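Local coordinates for protein putative immunoglobulin A1 protease (Bacteroides ovatus, PDB 3N6Z) that probably acts as a hydrolase, being a putative immunoglobulin A1 protease, and is built largely as a parallel beta-helix, at residues I149-L154 and G166-C171; E99-G104 and D129-G134; E198-N203 and G231-N236. All blocks are in the same frame, centred on the assembly; numbering follows the deposited sequence. Where two conformers were deposited one is given.

Contact 1. Residues I149-L154 and G166-C171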
loop_
_atom_site.group_PDB
_atom_site.type_symbol
_atom_site.label_atom_id
_atom_site.label_comp_id
_atom_site.label_asym_id
_atom_site.label_seq_id
_atom_site.Cartn_x
_atom_site.Cartn_y
_atom_site.Cartn_z
ATOM N N ILE A 149 3.623 -3.664 -1.735
ATOM C CA ILE A 149 4.272 -4.472 -0.691
ATOM C C ILE A 149 3.256 -5.156 0.195
ATOM O O ILE A 149 3.365 -6.342 0.457
ATOM C CB ILE A 149 5.280 -3.627 0.147
ATOM C CG1 ILE A 149 6.555 -3.429 -0.677
ATOM C CG2 ILE A 149 5.616 -4.286 1.500
ATOM C CD1 ILE A 149 7.432 -2.237 -0.252
ATOM N N ILE A 150 2.273 -4.410 0.694
ATOM C CA ILE A 150 1.318 -4.995 1.624
ATOM C C ILE A 150 0.296 -5.885 0.906
ATOM O O ILE A 150 -0.004 -6.990 1.374
ATOM C CB ILE A 150 0.630 -3.912 2.498
ATOM C CG1 ILE A 150 1.711 -3.085 3.241
ATOM C CG2 ILE A 150 -0.361 -4.565 3.488
ATOM C CD1 ILE A 150 1.229 -2.150 4.367
ATOM N N THR A 151 -0.179 -5.456 -0.258
ATOM C CA THR A 151 -1.148 -6.259 -0.996
ATOM C C THR A 151 -1.151 -5.918 -2.462
ATOM O O THR A 151 -0.741 -4.815 -2.861
ATOM C CB THR A 151 -2.557 -6.121 -0.369
ATOM O OG1 THR A 151 -3.409 -7.168 -0.820
ATOM C CG2 THR A 151 -3.157 -4.737 -0.686
ATOM N N GLY A 152 -1.648 -6.848 -3.255
ATOM C CA GLY A 152 -1.919 -6.603 -4.680
ATOM C C GLY A 152 -3.185 -5.792 -4.809
ATOM O O GLY A 152 -3.104 -4.631 -5.199
ATOM N N TYR A 153 -4.325 -6.374 -4.453
ATOM C CA TYR A 153 -5.595 -5.663 -4.321
ATOM C C TYR A 153 -5.880 -5.382 -2.869
ATOM O O TYR A 153 -5.747 -6.268 -2.012
ATOM C CB TYR A 153 -6.768 -6.481 -4.890
ATOM C CG TYR A 153 -7.017 -6.251 -6.336
ATOM C CD1 TYR A 153 -6.150 -6.715 -7.300
ATOM C CD2 TYR A 153 -8.108 -5.484 -6.727
ATOM C CE1 TYR A 153 -6.393 -6.445 -8.666
ATOM C CE2 TYR A 153 -8.365 -5.221 -8.038
ATOM C CZ TYR A 153 -7.526 -5.677 -9.004
ATOM O OH TYR A 153 -7.817 -5.344 -10.317
ATOM N N LEU A 154 -6.336 -4.152 -2.606
ATOM C CA LEU A 154 -6.926 -3.776 -1.334
ATOM C C LEU A 154 -8.436 -3.682 -1.554
ATOM O O LEU A 154 -8.938 -2.742 -2.170
ATOM C CB LEU A 154 -6.383 -2.465 -0.809
ATOM C CG LEU A 154 -6.947 -2.030 0.557
ATOM C CD1 LEU A 154 -6.770 -3.130 1.596
ATOM C CD2 LEU A 154 -6.302 -0.709 0.997
ATOM N N GLY A 166 -11.527 -3.696 1.821
ATOM C CA GLY A 166 -10.282 -3.776 2.584
ATOM C C GLY A 166 -9.733 -2.435 2.978
ATOM O O GLY A 166 -9.877 -1.473 2.239
ATOM N N ARG A 167 -9.100 -2.373 4.160
ATOM C CA ARG A 167 -8.549 -1.140 4.693
ATOM C C ARG A 167 -7.140 -1.386 5.230
ATOM O O ARG A 167 -6.884 -2.419 5.882
ATOM C CB ARG A 167 -9.415 -0.615 5.811
ATOM C CG ARG A 167 -10.812 -0.210 5.337
ATOM C CD ARG A 167 -11.853 -0.247 6.432
ATOM N NE ARG A 167 -12.096 -1.624 6.875
ATOM C CZ ARG A 167 -12.813 -2.532 6.202
ATOM N NH1 ARG A 167 -13.457 -2.210 5.100
ATOM N NH2 ARG A 167 -12.866 -3.786 6.646
ATOM N N ILE A 168 -6.260 -0.424 4.978
ATOM C CA ILE A 168 -4.903 -0.405 5.519
ATOM C C ILE A 168 -4.758 0.914 6.251
ATOM O O ILE A 168 -4.891 1.994 5.654
ATOM C CB ILE A 168 -3.818 -0.565 4.429
ATOM C CG1 ILE A 168 -3.942 -1.957 3.785
ATOM C CG2 ILE A 168 -2.418 -0.336 5.028
ATOM C CD1 ILE A 168 -3.015 -2.185 2.574
ATOM N N VAL A 169 -4.456 0.849 7.554
ATOM C CA VAL A 169 -4.468 2.015 8.427
ATOM C C VAL A 169 -3.221 1.988 9.351
ATOM O O VAL A 169 -2.910 0.945 9.956
ATOM C CB VAL A 169 -5.793 2.047 9.239
ATOM C CG1 VAL A 169 -5.855 3.257 10.130
ATOM C CG2 VAL A 169 -7.003 2.025 8.284
ATOM N N ASN A 170 -2.567 3.129 9.518
ATOM C CA ASN A 170 -1.422 3.231 10.435
ATOM C C ASN A 170 -0.324 2.229 10.065
ATOM O O ASN A 170 0.201 1.515 10.929
ATOM C CB ASN A 170 -1.803 3.043 11.916
ATOM C CG ASN A 170 -3.007 3.825 12.345
ATOM O OD1 ASN A 170 -3.317 4.908 11.850
ATOM N ND2 ASN A 170 -3.724 3.246 13.312
ATOM N N CYS A 171 0.000 2.159 8.775
ATOM C CA CYS A 171 1.027 1.257 8.287
ATOM C C CYS A 171 2.067 2.006 7.457
ATOM O O CYS A 171 1.812 3.100 6.963
ATOM C CB CYS A 171 0.432 0.118 7.446
ATOM S SG CYS A 171 -0.637 -1.000 8.346
#
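Leu154 and Gly166 mark the closest backbone approach, with Leu154 CA 5.2 Å from Gly166 CA. From there the two segments diverge: 149-154 turns a corner at Gly152 between Thr151 and the short strand 153-154, whereas 166-169 runs on as a strand. Side chains therefore carry the contact. Leu154 CG is anti to its backbone N (chi1 -179°), and beyond it the CD1 branch lies against the Gly166-Arg167 peptide, 3.3 Å from Gly166 C. The same methyl lies 3.8 Å from Ile168 CG1, and CD2 approaches that methylene and Ile168 CD1 as well.

Ile168 next meets Ile150. These two side chains slide past each other in opposite senses, with Ile150 CG2 3.7 Å from Ile168 CD1. At its other end Ile150 CD1 reaches 3.9 Å from Cys171 CB, which carries the apolar surface on to Cys171. Thr151 adds its methyl, CG2, 4.1 Å from Ile168 CD1. Its hydroxyl turns to its own segment instead: OG1 donates to Tyr153 O at 2.8 Å, from above the carbonyl plane, bridging the corner at Gly152. Leu126 touches Thr151, Leu154 and Ile168, and Phe123 and Ile186 also border this cluster. Such buried aliphatic packing of a corner and short strand against a neighbouring strand is characteristic of the interior of a parallel beta-helix.

Contact 2. Residues E99-G104 and D129-G134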
loop_
_atom_site.group_PDB
_atom_site.type_symbol
_atom_site.label_atom_id
_atom_site.label_comp_id
_atom_site.label_asym_id
_atom_site.label_seq_id
_atom_site.Cartn_x
_atom_site.Cartn_y
_atom_site.Cartn_z
ATOM N N GLU A 99 -10.719 -13.929 4.233
ATOM C CA GLU A 99 -10.759 -12.636 4.880
ATOM C C GLU A 99 -9.792 -12.641 6.068
ATOM O O GLU A 99 -9.656 -13.655 6.773
ATOM C CB GLU A 99 -12.170 -12.302 5.348
ATOM C CG GLU A 99 -13.168 -12.166 4.198
ATOM C CD GLU A 99 -14.602 -12.155 4.659
ATOM O OE1 GLU A 99 -14.865 -11.661 5.786
ATOM O OE2 GLU A 99 -15.463 -12.604 3.876
ATOM N N ILE A 100 -9.154 -11.497 6.297
ATOM C CA ILE A 100 -8.087 -11.387 7.292
ATOM C C ILE A 100 -8.190 -10.093 8.075
ATOM O O ILE A 100 -8.464 -9.026 7.519
ATOM C CB ILE A 100 -6.684 -11.463 6.622
ATOM C CG1 ILE A 100 -6.477 -12.813 5.938
ATOM C CG2 ILE A 100 -5.562 -11.167 7.642
ATOM C CD1 ILE A 100 -5.262 -12.866 4.997
ATOM N N ASP A 101 -8.035 -10.206 9.387
ATOM C CA ASP A 101 -7.819 -9.073 10.287
ATOM C C ASP A 101 -6.404 -9.217 10.823
ATOM O O ASP A 101 -6.097 -10.183 11.483
ATOM C CB ASP A 101 -8.842 -9.035 11.433
ATOM C CG ASP A 101 -8.749 -7.764 12.221
ATOM O OD1 ASP A 101 -7.877 -7.701 13.103
ATOM O OD2 ASP A 101 -9.513 -6.822 11.936
ATOM N N PHE A 102 -5.561 -8.231 10.532
ATOM C CA PHE A 102 -4.160 -8.253 10.917
ATOM C C PHE A 102 -3.820 -6.983 11.694
ATOM O O PHE A 102 -4.009 -5.874 11.194
ATOM C CB PHE A 102 -3.274 -8.360 9.663
ATOM C CG PHE A 102 -1.808 -8.596 9.972
ATOM C CD1 PHE A 102 -0.962 -7.543 10.248
ATOM C CD2 PHE A 102 -1.305 -9.887 10.030
ATOM C CE1 PHE A 102 0.375 -7.748 10.539
ATOM C CE2 PHE A 102 -0.000 -10.117 10.340
ATOM C CZ PHE A 102 0.850 -9.034 10.576
ATOM N N ASP A 103 -3.337 -7.161 12.916
ATOM C CA ASP A 103 -2.886 -6.053 13.752
ATOM C C ASP A 103 -1.410 -6.255 14.065
ATOM O O ASP A 103 -1.044 -7.178 14.780
ATOM C CB ASP A 103 -3.718 -5.992 15.040
ATOM C CG ASP A 103 -3.347 -4.825 15.934
ATOM O OD1 ASP A 103 -2.571 -3.931 15.509
ATOM O OD2 ASP A 103 -3.881 -4.801 17.071
ATOM N N GLY A 104 -0.564 -5.386 13.544
ATOM C CA GLY A 104 0.852 -5.461 13.829
ATOM C C GLY A 104 1.212 -5.000 15.233
ATOM O O GLY A 104 2.344 -5.166 15.651
ATOM N N ASP A 129 -8.900 -6.025 7.230
ATOM C CA ASP A 129 -8.154 -4.894 7.772
ATOM C C ASP A 129 -6.700 -5.278 8.036
ATOM O O ASP A 129 -6.425 -6.378 8.555
ATOM C CB ASP A 129 -8.753 -4.403 9.104
ATOM C CG ASP A 129 -10.088 -3.712 8.942
ATOM O OD1 ASP A 129 -11.129 -4.398 8.911
ATOM O OD2 ASP A 129 -10.052 -2.479 8.772
ATOM N N CYS A 130 -5.793 -4.357 7.757
ATOM C CA CYS A 130 -4.426 -4.441 8.220
ATOM C C CYS A 130 -4.116 -3.112 8.889
ATOM O O CYS A 130 -4.300 -2.042 8.270
ATOM C CB CYS A 130 -3.487 -4.692 7.051
ATOM S SG CYS A 130 -1.734 -4.734 7.494
ATOM N N ARG A 131 -3.622 -3.157 10.121
ATOM C CA ARG A 131 -3.323 -1.949 10.861
ATOM C C ARG A 131 -2.061 -2.093 11.679
ATOM O O ARG A 131 -1.695 -3.192 12.113
ATOM C CB ARG A 131 -4.491 -1.551 11.772
ATOM C CG ARG A 131 -4.852 -2.589 12.843
ATOM C CD ARG A 131 -6.165 -2.213 13.601
ATOM N NE ARG A 131 -6.665 -3.297 14.447
ATOM C CZ ARG A 131 -7.113 -4.456 13.970
ATOM N NH1 ARG A 131 -7.047 -4.704 12.669
ATOM N NH2 ARG A 131 -7.546 -5.406 14.797
ATOM N N ASN A 132 -1.437 -0.954 11.930
ATOM C CA ASN A 132 -0.355 -0.856 12.898
ATOM C C ASN A 132 0.843 -1.771 12.612
ATOM O O ASN A 132 1.415 -2.346 13.539
ATOM C CB ASN A 132 -0.860 -1.087 14.334
ATOM C CG ASN A 132 -2.122 -0.307 14.654
ATOM O OD1 ASN A 132 -2.201 0.880 14.362
ATOM N ND2 ASN A 132 -3.112 -0.980 15.261
ATOM N N VAL A 133 1.248 -1.870 11.340
ATOM C CA VAL A 133 2.460 -2.614 10.982
ATOM C C VAL A 133 3.320 -1.806 10.013
ATOM O O VAL A 133 2.798 -1.132 9.121
ATOM C CB VAL A 133 2.132 -4.030 10.422
ATOM C CG1 VAL A 133 1.434 -3.969 9.043
ATOM C CG2 VAL A 133 3.382 -4.912 10.355
ATOM N N GLY A 134 4.636 -1.931 10.156
ATOM C CA GLY A 134 5.582 -1.449 9.175
ATOM C C GLY A 134 6.301 -2.584 8.504
ATOM O O GLY A 134 6.592 -3.596 9.139
HETATM O O HOH W 1 -11.110 -6.870 9.780
HETATM O O HOH W 2 -6.582 -5.528 17.253
#
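Arg131 reaches across to Asp101 and Asp103 from a strand that pairs in parallel with 100-104, the short axes being 4.8 Å apart and 3° from alignment. Its CB lies near Val169 O of the next strand. CG sits between the backbone N and the carbonyl carbon (chi1 61°), where it comes 3.8 Å from Asp103 OD1 and also close to Phe102 O. The chain then runs extended to NE, which passes beside Asp103 CG. At the tip, the guanidinium is laid over Asp103: CB of Asp103 is 3.8 Å above the guanidinium plane, over its centre, and the carboxylate is stacked within 20° of that plane.

Both terminal nitrogens grip one oxygen of Asp101 in a salt bridge. Arg131 NH2 meets the syn lone pair of Asp101 OD1 at 2.9 Å, while NH1 reaches Asp101 OD1 at 3.1 Å from above the carboxylate plane. A water accepts from NH2 and donates to Asp103 OD2, tying the stacked pair together in the conformers described. Asp103 OD1 also receives Asn132 ND2 at 3.0 Å and the backbone N of Asp105. Away from this polar face, Cys130 SG stands obliquely 5.1 Å from the Phe102 ring centroid, and Val133 CB lies at that ring's edge. The one-to-one parallel pairing, with a corner following at Asn132, is that of successive coils in a parallel beta-helix.

Contact 3. Residues E198-N203 and G231-N236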
loop_
_atom_site.group_PDB
_atom_site.type_symbol
_atom_site.label_atom_id
_atom_site.label_comp_id
_atom_site.label_asym_id
_atom_site.label_seq_id
_atom_site.Cartn_x
_atom_site.Cartn_y
_atom_site.Cartn_z
ATOM N N GLU A 198 -16.189 0.337 3.511
ATOM C CA GLU A 198 -15.391 1.146 2.607
ATOM C C GLU A 198 -14.000 0.583 2.454
ATOM O O GLU A 198 -13.468 -0.002 3.401
ATOM C CB GLU A 198 -15.237 2.524 3.192
ATOM C CG GLU A 198 -16.537 3.260 3.467
ATOM C CD GLU A 198 -16.273 4.636 4.062
ATOM O OE1 GLU A 198 -16.174 4.738 5.304
ATOM O OE2 GLU A 198 -16.082 5.587 3.298
ATOM N N SER A 199 -13.421 0.732 1.266
ATOM C CA SER A 199 -12.000 0.455 1.056
ATOM C C SER A 199 -11.215 1.758 1.097
ATOM O O SER A 199 -11.587 2.742 0.427
ATOM C CB SER A 199 -11.726 -0.279 -0.249
ATOM O OG SER A 199 -12.343 -1.561 -0.291
ATOM N N TYR A 200 -10.129 1.776 1.873
ATOM C CA TYR A 200 -9.327 2.969 2.016
ATOM C C TYR A 200 -7.950 2.682 2.580
ATOM O O TYR A 200 -7.700 1.619 3.185
ATOM C CB TYR A 200 -10.042 4.034 2.857
ATOM C CG TYR A 200 -10.452 3.657 4.254
ATOM C CD1 TYR A 200 -9.550 3.726 5.309
ATOM C CD2 TYR A 200 -11.787 3.346 4.547
ATOM C CE1 TYR A 200 -9.948 3.468 6.601
ATOM C CE2 TYR A 200 -12.209 3.096 5.849
ATOM C CZ TYR A 200 -11.282 3.157 6.871
ATOM O OH TYR A 200 -11.677 2.906 8.170
ATOM N N ILE A 201 -7.072 3.644 2.350
ATOM C CA ILE A 201 -5.733 3.692 2.934
ATOM C C ILE A 201 -5.647 4.985 3.725
ATOM O O ILE A 201 -5.887 6.060 3.181
ATOM C CB ILE A 201 -4.614 3.615 1.873
ATOM C CG1 ILE A 201 -4.832 2.412 0.949
ATOM C CG2 ILE A 201 -3.222 3.575 2.521
ATOM C CD1 ILE A 201 -3.929 2.338 -0.294
ATOM N N LYS A 202 -5.315 4.893 5.014
ATOM C CA LYS A 202 -5.345 6.043 5.911
ATOM C C LYS A 202 -4.159 6.034 6.868
ATOM O O LYS A 202 -3.870 4.990 7.463
ATOM C CB LYS A 202 -6.648 6.028 6.716
ATOM C CG LYS A 202 -6.794 7.178 7.733
ATOM C CD LYS A 202 -8.104 7.133 8.496
ATOM C CE LYS A 202 -8.209 8.330 9.429
ATOM N NZ LYS A 202 -8.179 9.628 8.672
ATOM N N ASN A 203 -3.525 7.196 7.067
ATOM C CA ASN A 203 -2.429 7.329 8.007
ATOM C C ASN A 203 -1.300 6.323 7.702
ATOM O O ASN A 203 -0.864 5.561 8.567
ATOM C CB ASN A 203 -2.917 7.225 9.469
ATOM C CG ASN A 203 -3.427 8.561 10.006
ATOM O OD1 ASN A 203 -2.793 9.624 9.811
ATOM N ND2 ASN A 203 -4.581 8.519 10.649
ATOM N N GLY A 231 -16.363 4.920 -5.170
ATOM C CA GLY A 231 -16.243 4.963 -3.715
ATOM C C GLY A 231 -14.847 4.504 -3.290
ATOM O O GLY A 231 -14.229 3.668 -3.945
ATOM N N GLY A 232 -14.360 5.031 -2.166
ATOM C CA GLY A 232 -13.049 4.704 -1.598
ATOM C C GLY A 232 -12.141 5.885 -1.609
ATOM O O GLY A 232 -12.326 6.841 -2.382
ATOM N N PHE A 233 -11.135 5.838 -0.755
ATOM C CA PHE A 233 -10.306 7.029 -0.538
ATOM C C PHE A 233 -8.920 6.716 -0.015
ATOM O O PHE A 233 -8.672 5.624 0.506
ATOM C CB PHE A 233 -11.039 8.057 0.377
ATOM C CG PHE A 233 -11.278 7.581 1.785
ATOM C CD1 PHE A 233 -10.321 7.789 2.777
ATOM C CD2 PHE A 233 -12.466 6.942 2.145
ATOM C CE1 PHE A 233 -10.549 7.361 4.099
ATOM C CE2 PHE A 233 -12.669 6.488 3.456
ATOM C CZ PHE A 233 -11.751 6.733 4.420
ATOM N N ILE A 234 -8.076 7.730 -0.116
ATOM C CA ILE A 234 -6.760 7.770 0.501
ATOM C C ILE A 234 -6.738 9.055 1.341
ATOM O O ILE A 234 -7.034 10.144 0.819
ATOM C CB ILE A 234 -5.617 7.766 -0.532
ATOM C CG1 ILE A 234 -5.623 6.431 -1.308
ATOM C CG2 ILE A 234 -4.252 8.052 0.131
ATOM C CD1 ILE A 234 -4.708 6.393 -2.552
ATOM N N GLU A 235 -6.349 8.944 2.613
ATOM C CA GLU A 235 -6.367 10.057 3.564
ATOM C C GLU A 235 -5.121 10.009 4.448
ATOM O O GLU A 235 -4.764 8.943 4.909
ATOM C CB GLU A 235 -7.655 9.884 4.395
ATOM C CG GLU A 235 -7.958 10.832 5.444
ATOM C CD GLU A 235 -9.450 10.734 5.755
ATOM O OE1 GLU A 235 -9.841 9.819 6.480
ATOM O OE2 GLU A 235 -10.228 11.523 5.180
ATOM N N ASN A 236 -4.520 11.154 4.733
ATOM C CA ASN A 236 -3.404 11.240 5.657
ATOM C C ASN A 236 -2.267 10.305 5.262
ATOM O O ASN A 236 -1.719 9.567 6.071
ATOM C CB ASN A 236 -3.849 11.028 7.100
ATOM C CG ASN A 236 -5.088 11.868 7.497
ATOM O OD1 ASN A 236 -5.938 11.386 8.209
ATOM N ND2 ASN A 236 -5.169 13.092 7.048
#
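Glu198 opens the approach to Phe233 where two neighbouring coils of a parallel beta-helix meet, their strands 200-202 and 233-235 running almost exactly parallel with axes 4.8 Å apart. Glu198 OE2 lies in the plane of the Phe233 ring, 3.5 Å from Phe233 CE2 at its rim. Ser199 contributes its carbonyl, which accepts a weak hydrogen bond from Phe233 N; its hydroxyl is engaged by Asn192 O and Gly166 N.

Tyr200 is paired with Phe233 in register. In both residues CG falls between the backbone N and the carbonyl carbon (chi1 58° for Tyr200, 65° for Phe233), and the two side chains lie side by side, pointing the same way. The ring planes are 14° apart with centroids separated by 4.5 Å, but they are slid so far that overlap is slight. Over the centre of one Phe233 face sits Tyr200 CB, 3.5 Å from the Phe233 centroid in a CH-pi contact. Phe233 CZ in turn lies 3.3 Å from Tyr200 CG, over one face of the tyrosine ring, offset toward its rim.

Ile201 turns to the opposite face with Ile234, while its backbone N bonds to Phe233 O and its O receives Glu235 N. Lys202 returns to the Tyr200 face. Its chain is extended until the bend that places NZ, and in the conformers described NZ forms a salt bridge with Glu235 OE1 at 2.8 Å and a hydrogen bond to Asn236 OD1 at 2.9 Å.

Asn203, like Asn236, has left-handed backbone angles at the corner of its coil, and the two amides run side by side. Asn203 N bonds to Glu235 O; Asn203 OD1, which accepts from Trp349 NE1, rests 3.2 Å from Asn236 CB.

In the fold
Along the chain contact 2 closes before contact 1 opens, and contact 3 follows, so the order is 2, 1, 3. Strands 100-105, 125-131, 166-169, 200-202 and 233-235 are successive parallel neighbours on one wall of the beta-helix, while 153-154 belongs to an adjoining part that also pairs with 125-131. Contact 1 lies in the middle: its centre is about 8 Å from that of contact 2 and about 10 Å from that of contact 3, whereas the centres of contacts 2 and 3 are about 15 Å apart and their nearest atoms about 6 Å. Probable backbone bonds, Cys130 N to Arg167 O and Lys202 N to Ile168 O, join the three; Arg167 adds a salt bridge to Asp129 and a probable bond to Glu198 O.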